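Side-chain contact in Sso-CP2 metallo-carboxypetidase (PDB 4MMO), which probably cleaves peptides as a zinc-dependent carboxypeptidase of the M20 family: residues E33-E36 with K42-L45. Sequence-based numbering, arbitrary orientation.
Sequences ETVE and KANL
A hydrogen bond from the backbone N-H of A43 to the carboxylate of E36, set beside a small apolar contact between V35 and A43, ties the last turns of helix 24-39 to edge strand 43-46. A helix side chain thus takes up an N-H of the outermost strand of the six-stranded mixed sheet, joining helix to sheet edge by a polar bond as well as by apolar contact. With CG anti to its own carbonyl carbon (chi1 -64°) and the chain extended beyond, E36 runs alongside A43, and its CG lies 3.6 Å from A43 CB. The carboxylate then accepts the amide: A43 N to E36 OE2 is 3.1 Å and nearly straight at 167°, entering on the anti side of the oxygen, 17° out of the carboxylate plane. The same OE2 lies 3.3 Å from A43 O, a pair of acceptors that probably offsets part of the gain. Deeper in, V35 CG1 lies 3.9 Å from A43 CB. Replacing E36 by an alanine removes the carboxylate and would probably leave the A43 N-H without this acceptor and the methyl less covered. A43 and L45 also touch K32 of the helix, and V35 and A43 both reach A56 of antiparallel strand 53-58, whose Y55 shares backbone hydrogen bonds with N44.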
ATOM      1  N   GLU A  33     -35.558  20.223 -12.156  1.00 47.65           N
ATOM      2  CA  GLU A  33     -36.306  20.834 -13.251  1.00 53.37           C
ATOM      3  C   GLU A  33     -37.014  19.778 -14.082  1.00 49.04           C
ATOM      4  O   GLU A  33     -38.160  19.956 -14.487  1.00 61.85           O
ATOM      5  CB  GLU A  33     -35.365  21.648 -14.143  1.00 46.69           C
ATOM      6  CG  GLU A  33     -34.838  22.916 -13.486  1.00 67.22           C
ATOM      7  CD  GLU A  33     -33.644  23.504 -14.218  1.00 92.87           C
ATOM      8  OE1 GLU A  33     -33.429  23.152 -15.398  1.00 89.57           O
ATOM      9  OE2 GLU A  33     -32.916  24.317 -13.609  1.00102.77           O
ATOM     10  N   THR A  34     -36.317  18.678 -14.332  1.00 35.35           N
ATOM     11  CA  THR A  34     -36.850  17.592 -15.134  1.00 42.17           C
ATOM     12  C   THR A  34     -38.058  16.942 -14.452  1.00 43.87           C
ATOM     13  O   THR A  34     -39.036  16.597 -15.111  1.00 45.50           O
ATOM     14  CB  THR A  34     -35.768  16.538 -15.388  1.00 49.52           C
ATOM     15  OG1 THR A  34     -34.641  17.160 -16.021  1.00 45.44           O
ATOM     16  CG2 THR A  34     -36.293  15.418 -16.273  1.00 43.30           C
ATOM     17  N   VAL A  35     -37.986  16.777 -13.135  1.00 46.31           N
ATOM     18  CA  VAL A  35     -39.095  16.197 -12.383  1.00 45.96           C
ATOM     19  C   VAL A  35     -40.338  17.062 -12.545  1.00 47.74           C
ATOM     20  O   VAL A  35     -41.426  16.552 -12.812  1.00 58.16           O
ATOM     21  CB  VAL A  35     -38.744  16.037 -10.883  1.00 54.03           C
ATOM     22  CG1 VAL A  35     -39.989  15.749 -10.044  1.00 39.39           C
ATOM     23  CG2 VAL A  35     -37.726  14.925 -10.694  1.00 53.88           C
ATOM     24  N   GLU A  36     -40.169  18.372 -12.389  1.00 57.37           N
ATOM     25  CA  GLU A  36     -41.274  19.314 -12.523  1.00 56.12           C
ATOM     26  C   GLU A  36     -41.852  19.282 -13.932  1.00 53.62           C
ATOM     27  O   GLU A  36     -43.066  19.314 -14.115  1.00 52.17           O
ATOM     28  CB  GLU A  36     -40.806  20.730 -12.186  1.00 55.33           C
ATOM     29  CG  GLU A  36     -40.357  20.894 -10.745  1.00 60.57           C
ATOM     30  CD  GLU A  36     -39.914  22.304 -10.421  1.00 64.61           C
ATOM     31  OE1 GLU A  36     -39.283  22.945 -11.287  1.00 69.68           O
ATOM     32  OE2 GLU A  36     -40.196  22.771  -9.299  1.00 64.19           O
ATOM     33  N   LYS A  42     -44.389  20.290  -8.031  1.00 52.39           N
ATOM     34  CA  LYS A  42     -43.268  21.065  -7.519  1.00 55.50           C
ATOM     35  C   LYS A  42     -42.180  20.141  -6.970  1.00 59.42           C
ATOM     36  O   LYS A  42     -42.461  19.235  -6.183  1.00 53.71           O
ATOM     37  CB  LYS A  42     -43.756  22.027  -6.431  1.00 69.94           C
ATOM     38  CG  LYS A  42     -42.656  22.820  -5.740  1.00 87.81           C
ATOM     39  CD  LYS A  42     -43.229  24.023  -5.000  1.00 98.94           C
ATOM     40  CE  LYS A  42     -42.651  24.162  -3.601  1.00 98.57           C
ATOM     41  NZ  LYS A  42     -43.127  23.083  -2.690  1.00102.09           N
ATOM     42  N   ALA A  43     -40.943  20.368  -7.406  1.00 52.14           N
ATOM     43  CA  ALA A  43     -39.786  19.636  -6.896  1.00 43.88           C
ATOM     44  C   ALA A  43     -38.851  20.603  -6.178  1.00 53.44           C
ATOM     45  O   ALA A  43     -38.732  21.765  -6.572  1.00 49.54           O
ATOM     46  CB  ALA A  43     -39.059  18.940  -8.028  1.00 41.16           C
ATOM     47  N   ASN A  44     -38.180  20.114  -5.137  1.00 39.67           N
ATOM     48  CA  ASN A  44     -37.346  20.962  -4.289  1.00 44.02           C
ATOM     49  C   ASN A  44     -35.919  20.451  -4.143  1.00 57.64           C
ATOM     50  O   ASN A  44     -35.697  19.271  -3.875  1.00 50.68           O
ATOM     51  CB  ASN A  44     -37.975  21.084  -2.900  1.00 54.62           C
ATOM     52  CG  ASN A  44     -39.410  21.566  -2.952  1.00 83.43           C
ATOM     53  OD1 ASN A  44     -39.668  22.757  -3.116  1.00 82.69           O
ATOM     54  ND2 ASN A  44     -40.355  20.640  -2.808  1.00 86.65           N
ATOM     55  N   LEU A  45     -34.954  21.348  -4.333  1.00 54.44           N
ATOM     56  CA  LEU A  45     -33.583  21.095  -3.912  1.00 46.83           C
ATOM     57  C   LEU A  45     -33.493  21.413  -2.434  1.00 53.21           C
ATOM     58  O   LEU A  45     -33.655  22.565  -2.028  1.00 75.86           O
ATOM     59  CB  LEU A  45     -32.587  21.969  -4.673  1.00 51.80           C
ATOM     60  CG  LEU A  45     -32.163  21.557  -6.080  1.00 62.58           C
ATOM     61  CD1 LEU A  45     -31.141  22.544  -6.607  1.00 75.23           C
ATOM     62  CD2 LEU A  45     -31.591  20.154  -6.097  1.00 79.31           C
TER